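Local coordinates for cobalamin biosynthesis protein CobN (PDB 7C6O) that probably acts as the catalytic subunit of cobaltochelatase, inserting cobalt into the corrin ring in ATP-dependent cooperation with partner subunits during cobalamin biosynthesis, at residues Pro392-Ala397 / Leu701-Gln706; Pro589-Asp594 / Leu613-Ala618. One frame throughout, in Å; residues are numbered along the deposited sequence.

Contact 1. Residues Pro392-Ala397 / Leu701-Gln706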
ATOM      1  N   PRO A 392      13.848  17.868  -6.874  1.00 19.80           N
ATOM      2  CA  PRO A 392      15.194  18.436  -7.065  1.00 19.03           C
ATOM      3  C   PRO A 392      15.777  19.043  -5.802  1.00 18.19           C
ATOM      4  O   PRO A 392      16.959  18.827  -5.508  1.00 17.85           O
ATOM      5  CB  PRO A 392      14.977  19.490  -8.161  1.00 15.92           C
ATOM      6  CG  PRO A 392      13.757  19.032  -8.885  1.00 17.01           C
ATOM      7  CD  PRO A 392      12.877  18.468  -7.810  1.00 17.36           C
ATOM      8  N   ALA A 393      14.983  19.803  -5.042  1.00 15.66           N
ATOM      9  CA  ALA A 393      15.502  20.393  -3.811  1.00 17.92           C
ATOM     10  C   ALA A 393      15.813  19.320  -2.772  1.00 19.24           C
ATOM     11  O   ALA A 393      16.792  19.439  -2.025  1.00 18.88           O
ATOM     12  CB  ALA A 393      14.510  21.415  -3.255  1.00 16.09           C
ATOM     13  N   SER A 394      14.994  18.267  -2.715  1.00 15.88           N
ATOM     14  CA  SER A 394      15.266  17.163  -1.800  1.00 16.78           C
ATOM     15  C   SER A 394      16.543  16.428  -2.188  1.00 19.92           C
ATOM     16  O   SER A 394      17.326  16.028  -1.318  1.00 20.41           O
ATOM     17  CB  SER A 394      14.083  16.195  -1.775  1.00 17.24           C
ATOM     18  OG  SER A 394      12.907  16.834  -1.310  1.00 17.43           O
ATOM     19  N   ALA A 395      16.763  16.234  -3.491  1.00 19.31           N
ATOM     20  CA  ALA A 395      17.994  15.596  -3.947  1.00 19.09           C
ATOM     21  C   ALA A 395      19.215  16.432  -3.585  1.00 19.71           C
ATOM     22  O   ALA A 395      20.227  15.894  -3.121  1.00 20.05           O
ATOM     23  CB  ALA A 395      17.933  15.359  -5.456  1.00 18.48           C
ATOM     24  N   VAL A 396      19.141  17.749  -3.791  1.00 19.29           N
ATOM     25  CA  VAL A 396      20.252  18.624  -3.420  1.00 20.91           C
ATOM     26  C   VAL A 396      20.534  18.511  -1.928  1.00 20.73           C
ATOM     27  O   VAL A 396      21.684  18.327  -1.506  1.00 17.69           O
ATOM     28  CB  VAL A 396      19.956  20.078  -3.828  1.00 19.93           C
ATOM     29  CG1 VAL A 396      20.939  21.032  -3.155  1.00 18.74           C
ATOM     30  CG2 VAL A 396      20.020  20.230  -5.341  1.00 20.62           C
ATOM     31  N   ALA A 397      19.485  18.605  -1.107  1.00 17.41           N
ATOM     32  CA  ALA A 397      19.670  18.556   0.341  1.00 16.82           C
ATOM     33  C   ALA A 397      20.240  17.214   0.779  1.00 17.49           C
ATOM     34  O   ALA A 397      21.067  17.152   1.695  1.00 17.90           O
ATOM     35  CB  ALA A 397      18.345  18.837   1.051  1.00 18.58           C
ATOM     36  N   LEU A 701       5.672  22.740  -1.654  1.00 14.93           N
ATOM     37  CA  LEU A 701       6.023  21.331  -1.723  1.00 14.72           C
ATOM     38  C   LEU A 701       6.972  21.011  -0.581  1.00 16.27           C
ATOM     39  O   LEU A 701       7.720  21.874  -0.117  1.00 17.36           O
ATOM     40  CB  LEU A 701       6.675  20.972  -3.064  1.00 18.09           C
ATOM     41  CG  LEU A 701       5.829  21.223  -4.313  1.00 16.91           C
ATOM     42  CD1 LEU A 701       6.638  20.958  -5.571  1.00 18.94           C
ATOM     43  CD2 LEU A 701       4.585  20.355  -4.283  1.00 17.77           C
ATOM     44  N   HIS A 702       6.939  19.764  -0.124  1.00 17.20           N
ATOM     45  CA  HIS A 702       7.825  19.363   0.955  1.00 16.08           C
ATOM     46  C   HIS A 702       9.244  19.188   0.433  1.00 14.88           C
ATOM     47  O   HIS A 702       9.458  18.698  -0.679  1.00 17.16           O
ATOM     48  CB  HIS A 702       7.352  18.065   1.610  1.00 16.75           C
ATOM     49  CG  HIS A 702       8.211  17.633   2.757  1.00 16.04           C
ATOM     50  ND1 HIS A 702       8.369  18.397   3.894  1.00 16.65           N
ATOM     51  CD2 HIS A 702       8.977  16.530   2.936  1.00 17.00           C
ATOM     52  CE1 HIS A 702       9.188  17.780   4.728  1.00 17.43           C
ATOM     53  NE2 HIS A 702       9.572  16.645   4.171  1.00 15.23           N
ATOM     54  N   ILE A 703      10.212  19.608   1.242  1.00 13.14           N
ATOM     55  CA  ILE A 703      11.627  19.358   0.992  1.00 13.42           C
ATOM     56  C   ILE A 703      12.119  18.408   2.072  1.00 14.78           C
ATOM     57  O   ILE A 703      11.920  18.660   3.267  1.00 15.54           O
ATOM     58  CB  ILE A 703      12.446  20.659   0.979  1.00 15.68           C
ATOM     59  CG1 ILE A 703      11.976  21.578  -0.147  1.00 17.71           C
ATOM     60  CG2 ILE A 703      13.934  20.355   0.819  1.00 17.37           C
ATOM     61  CD1 ILE A 703      12.714  22.900  -0.187  1.00 17.51           C
ATOM     62  N   LEU A 704      12.743  17.310   1.647  1.00 14.45           N
ATOM     63  CA  LEU A 704      13.173  16.265   2.565  1.00 15.41           C
ATOM     64  C   LEU A 704      14.005  16.848   3.700  1.00 16.15           C
ATOM     65  O   LEU A 704      14.960  17.594   3.467  1.00 17.61           O
ATOM     66  CB  LEU A 704      13.978  15.216   1.794  1.00 17.48           C
ATOM     67  CG  LEU A 704      13.816  13.736   2.133  1.00 24.49           C
ATOM     68  CD1 LEU A 704      12.354  13.336   2.089  1.00 23.60           C
ATOM     69  CD2 LEU A 704      14.623  12.897   1.153  1.00 23.54           C
ATOM     70  N   GLY A 705      13.616  16.529   4.935  1.00 17.25           N
ATOM     71  CA  GLY A 705      14.338  16.968   6.111  1.00 19.03           C
ATOM     72  C   GLY A 705      14.034  18.372   6.585  1.00 22.55           C
ATOM     73  O   GLY A 705      14.628  18.812   7.578  1.00 22.73           O
ATOM     74  N   GLN A 706      13.126  19.086   5.929  1.00 22.00           N
ATOM     75  CA  GLN A 706      12.846  20.488   6.233  1.00 24.45           C
ATOM     76  C   GLN A 706      11.503  20.579   6.953  1.00 25.30           C
ATOM     77  O   GLN A 706      10.444  20.519   6.322  1.00 21.81           O
ATOM     78  CB  GLN A 706      12.857  21.318   4.952  1.00 27.04           C
ATOM     79  CG  GLN A 706      12.490  22.776   5.131  1.00 35.32           C
ATOM     80  CD  GLN A 706      12.560  23.540   3.826  1.00 40.03           C
ATOM     81  OE1 GLN A 706      11.543  24.006   3.309  1.00 43.64           O
ATOM     82  NE2 GLN A 706      13.764  23.666   3.279  1.00 39.36           N
TER

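Contact 2. Residues Pro589-Asp594 / Leu613-Ala618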
ATOM      1  N   PRO A 589      12.534   7.154   0.221  1.00 14.63           N
ATOM      2  CA  PRO A 589      11.736   8.250   0.791  1.00 12.31           C
ATOM      3  C   PRO A 589      10.340   8.258   0.180  1.00 14.60           C
ATOM      4  O   PRO A 589      10.180   8.159  -1.038  1.00 12.48           O
ATOM      5  CB  PRO A 589      12.534   9.503   0.418  1.00 12.02           C
ATOM      6  CG  PRO A 589      13.946   9.008   0.267  1.00 14.33           C
ATOM      7  CD  PRO A 589      13.825   7.627  -0.313  1.00 14.98           C
ATOM      8  N   PHE A 590       9.323   8.357   1.035  1.00 12.90           N
ATOM      9  CA  PHE A 590       7.967   8.095   0.575  1.00 13.95           C
ATOM     10  C   PHE A 590       6.957   8.920   1.356  1.00 15.53           C
ATOM     11  O   PHE A 590       7.049   9.033   2.577  1.00 13.94           O
ATOM     12  CB  PHE A 590       7.627   6.607   0.701  1.00 14.07           C
ATOM     13  CG  PHE A 590       6.822   6.083  -0.443  1.00 12.46           C
ATOM     14  CD1 PHE A 590       5.454   6.280  -0.488  1.00 12.24           C
ATOM     15  CD2 PHE A 590       7.437   5.411  -1.484  1.00 14.38           C
ATOM     16  CE1 PHE A 590       4.712   5.809  -1.551  1.00 13.52           C
ATOM     17  CE2 PHE A 590       6.703   4.934  -2.550  1.00 13.86           C
ATOM     18  CZ  PHE A 590       5.341   5.130  -2.585  1.00 11.25           C
ATOM     19  N   LEU A 591       5.980   9.475   0.643  1.00 15.11           N
ATOM     20  CA  LEU A 591       4.978  10.330   1.266  1.00 13.62           C
ATOM     21  C   LEU A 591       4.159   9.552   2.293  1.00 12.10           C
ATOM     22  O   LEU A 591       3.674   8.452   2.014  1.00 13.44           O
ATOM     23  CB  LEU A 591       4.067  10.918   0.190  1.00 13.59           C
ATOM     24  CG  LEU A 591       2.944  11.844   0.649  1.00 16.92           C
ATOM     25  CD1 LEU A 591       3.496  13.046   1.412  1.00 16.69           C
ATOM     26  CD2 LEU A 591       2.115  12.292  -0.548  1.00 15.55           C
ATOM     27  N   VAL A 592       3.990  10.145   3.480  1.00 11.11           N
ATOM     28  CA  VAL A 592       3.402   9.432   4.614  1.00 12.67           C
ATOM     29  C   VAL A 592       1.939   9.072   4.366  1.00 13.41           C
ATOM     30  O   VAL A 592       1.457   8.047   4.867  1.00 12.36           O
ATOM     31  CB  VAL A 592       3.571  10.260   5.905  1.00 14.57           C
ATOM     32  CG1 VAL A 592       2.871  11.614   5.783  1.00 15.16           C
ATOM     33  CG2 VAL A 592       3.052   9.490   7.117  1.00 13.99           C
ATOM     34  N   ASN A 593       1.204   9.881   3.600  1.00 12.78           N
ATOM     35  CA  ASN A 593      -0.216   9.625   3.392  1.00 13.00           C
ATOM     36  C   ASN A 593      -0.496   8.862   2.100  1.00 11.58           C
ATOM     37  O   ASN A 593      -1.632   8.876   1.616  1.00 14.17           O
ATOM     38  CB  ASN A 593      -1.014  10.931   3.425  1.00 15.98           C
ATOM     39  CG  ASN A 593      -0.731  11.825   2.239  1.00 18.88           C
ATOM     40  OD1 ASN A 593       0.314  12.468   2.173  1.00 19.84           O
ATOM     41  ND2 ASN A 593      -1.672  11.892   1.306  1.00 20.09           N
ATOM     42  N   ASP A 594       0.504   8.170   1.549  1.00 11.98           N
ATOM     43  CA  ASP A 594       0.315   7.251   0.425  1.00 13.40           C
ATOM     44  C   ASP A 594       0.713   5.841   0.859  1.00 14.99           C
ATOM     45  O   ASP A 594       1.683   5.269   0.341  1.00 11.17           O
ATOM     46  CB  ASP A 594       1.118   7.692  -0.798  1.00 15.57           C
ATOM     47  CG  ASP A 594       0.516   8.906  -1.486  1.00 22.02           C
ATOM     48  OD1 ASP A 594      -0.568   9.364  -1.063  1.00 24.00           O
ATOM     49  OD2 ASP A 594       1.129   9.402  -2.453  1.00 24.96           O
ATOM     50  N   LEU A 613       7.095  14.163   5.251  1.00 12.31           N
ATOM     51  CA  LEU A 613       5.934  14.963   5.597  1.00 14.23           C
ATOM     52  C   LEU A 613       5.115  15.316   4.356  1.00 14.24           C
ATOM     53  O   LEU A 613       5.613  15.344   3.227  1.00 12.59           O
ATOM     54  CB  LEU A 613       6.380  16.235   6.320  1.00 12.23           C
ATOM     55  CG  LEU A 613       5.309  17.061   7.034  1.00 15.57           C
ATOM     56  CD1 LEU A 613       4.614  16.235   8.105  1.00 16.71           C
ATOM     57  CD2 LEU A 613       5.926  18.312   7.631  1.00 16.40           C
ATOM     58  N   ILE A 614       3.833  15.576   4.586  1.00 13.76           N
ATOM     59  CA  ILE A 614       2.931  16.105   3.567  1.00 12.37           C
ATOM     60  C   ILE A 614       3.417  17.493   3.159  1.00 15.92           C
ATOM     61  O   ILE A 614       4.166  18.131   3.914  1.00 14.23           O
ATOM     62  CB  ILE A 614       1.486  16.151   4.086  1.00 13.50           C
ATOM     63  CG1 ILE A 614       1.378  17.125   5.263  1.00 14.83           C
ATOM     64  CG2 ILE A 614       1.027  14.754   4.491  1.00 12.79           C
ATOM     65  CD1 ILE A 614      -0.047  17.480   5.638  1.00 14.15           C
ATOM     66  N   PRO A 615       3.033  18.000   1.990  1.00 14.43           N
ATOM     67  CA  PRO A 615       3.388  19.377   1.629  1.00 15.82           C
ATOM     68  C   PRO A 615       2.791  20.364   2.616  1.00 15.00           C
ATOM     69  O   PRO A 615       1.830  20.037   3.330  1.00 17.61           O
ATOM     70  CB  PRO A 615       2.775  19.549   0.227  1.00 16.20           C
ATOM     71  CG  PRO A 615       1.747  18.469   0.113  1.00 15.81           C
ATOM     72  CD  PRO A 615       2.278  17.325   0.919  1.00 14.39           C
ATOM     73  N   PRO A 616       3.338  21.575   2.702  1.00 14.63           N
ATOM     74  CA  PRO A 616       2.692  22.602   3.523  1.00 16.53           C
ATOM     75  C   PRO A 616       1.288  22.875   3.006  1.00 17.08           C
ATOM     76  O   PRO A 616       1.045  22.883   1.797  1.00 17.44           O
ATOM     77  CB  PRO A 616       3.612  23.818   3.361  1.00 18.14           C
ATOM     78  CG  PRO A 616       4.307  23.594   2.063  1.00 18.08           C
ATOM     79  CD  PRO A 616       4.498  22.103   1.965  1.00 15.53           C
ATOM     80  N   MET A 617       0.358  23.076   3.941  1.00 15.58           N
ATOM     81  CA  MET A 617      -1.053  23.277   3.640  1.00 13.93           C
ATOM     82  C   MET A 617      -1.518  24.625   4.177  1.00 15.96           C
ATOM     83  O   MET A 617      -0.995  25.128   5.174  1.00 18.94           O
ATOM     84  CB  MET A 617      -1.919  22.165   4.254  1.00 12.07           C
ATOM     85  CG  MET A 617      -1.489  20.753   3.878  1.00 13.16           C
ATOM     86  SD  MET A 617      -1.699  20.377   2.126  1.00 15.83           S
ATOM     87  CE  MET A 617      -3.486  20.424   1.977  1.00 16.53           C
ATOM     88  N   ALA A 618      -2.521  25.197   3.512  1.00 16.23           N
ATOM     89  CA  ALA A 618      -3.122  26.449   3.953  1.00 16.38           C
ATOM     90  C   ALA A 618      -4.520  26.558   3.361  1.00 17.57           C
ATOM     91  O   ALA A 618      -4.857  25.875   2.390  1.00 19.66           O
ATOM     92  CB  ALA A 618      -2.272  27.659   3.549  1.00 18.83           C
TER

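Contact 1. Residues Pro392-Ala397 / Leu701-Gln706
The hydroxyl of Ser394 is gripped twice: OG receives the backbone N-H of Leu704 at 3.0 Å, the bond being nearly straight (169°), and it is also hydrogen-bonded to the carbonyl oxygen of Asp390, one turn earlier. With OG lying beside its own backbone N (chi1 -62°), the serine stays close to the helix backbone while still meeting the incoming loop, and its hydroxyl thereby links the start of the helix to that loop. Carbon contacts flank this bond. Ser394 CB meets Leu704 CB at 3.7 Å, and one residue earlier Ala393 CB lies 3.9 Å from Ile703 CD1, at the end of an extended side chain. CG2, the other branch of Ile703, approaches the Ala393 carbonyl group instead. A turn further along the helix, Ala397 CB comes within 4.3 Å of Leu704 O, a looser touch. From the start of helix 807-815, Glu807 OE1 bonds both His702 NE2 and Gly705 N. The segment ends in a tight turn, Gln706 N bonding Ile703 O at 3.0 Å, with Gly705 at positive phi (82°): a type II beta turn, docked on the first turns of helix 391-405.

Contact 2. Residues Pro589-Asp594 / Leu613-Ala618
Leu591, Val592 and Asn593 face one methyl of Ile614 where the two parallel strands of a beta-alpha-beta crossover run out: strand 586-591, helix 595-604 and strand 608-612. Between 589-594 and 613-618 the joining is by side-chain shape, next to the backbone bond of Val592 with His612. The protruding knob is Ile614 CG2, which meets Val592 CG1 at 3.9 Å, the two side chains slanting past one another, and lies 4.3 Å from Leu591 CD1. The first chain folds into a type I turn here, Asp594 N bonding Leu591 O at 3.2 Å, and three successive side chains present a shallow hollow to the methyl. A complementary bump comes from Leu591: with CG anti to the backbone N (chi1 180°), its CD1 reaches over the facing backbone, 3.6 Å from Leu613 O and 3.8 Å from Ile614 CA, and just brushes Pro615 CD. Leu613 points its CB away from this contact, and both it and Ile614 pack on Leu716 of helix 710-722. Arg892 bonds Asn593 O through NE and forms a salt bridge to Asp594 OD1 through NH2, which probably eases the closeness of those two oxygens. The Asn593 side chain crosses that of Ile614 at about a right angle; its buried OD1 has no polar partner in the model and lies against Ile614 CG2 at 3.3 Å.

Overall arrangement
Along the chain contact 2 is nested within contact 1, the order being 392-397, 589-594, 613-618, 701-706. Their centres are about 12 Å apart, and they touch where His702 CG lies 3.5 Å from Leu613 O. The mixed sheet containing 369-373, 551-555, 586-591 and 608-612 relates them: helix 391-405 follows the first of these strands, while contact 2 lies at the ends of the last two. Residues 617-619 then pair antiparallel with 696-698, bringing 701-706 back alongside. Glu807 ties the two together, OE2 taking Leu613 N while OE1 serves the loop 701-706. Contact 1, whose segments are 304 residues apart, thus closes with the more local contact 2 into one compact region of the chelatase subunit.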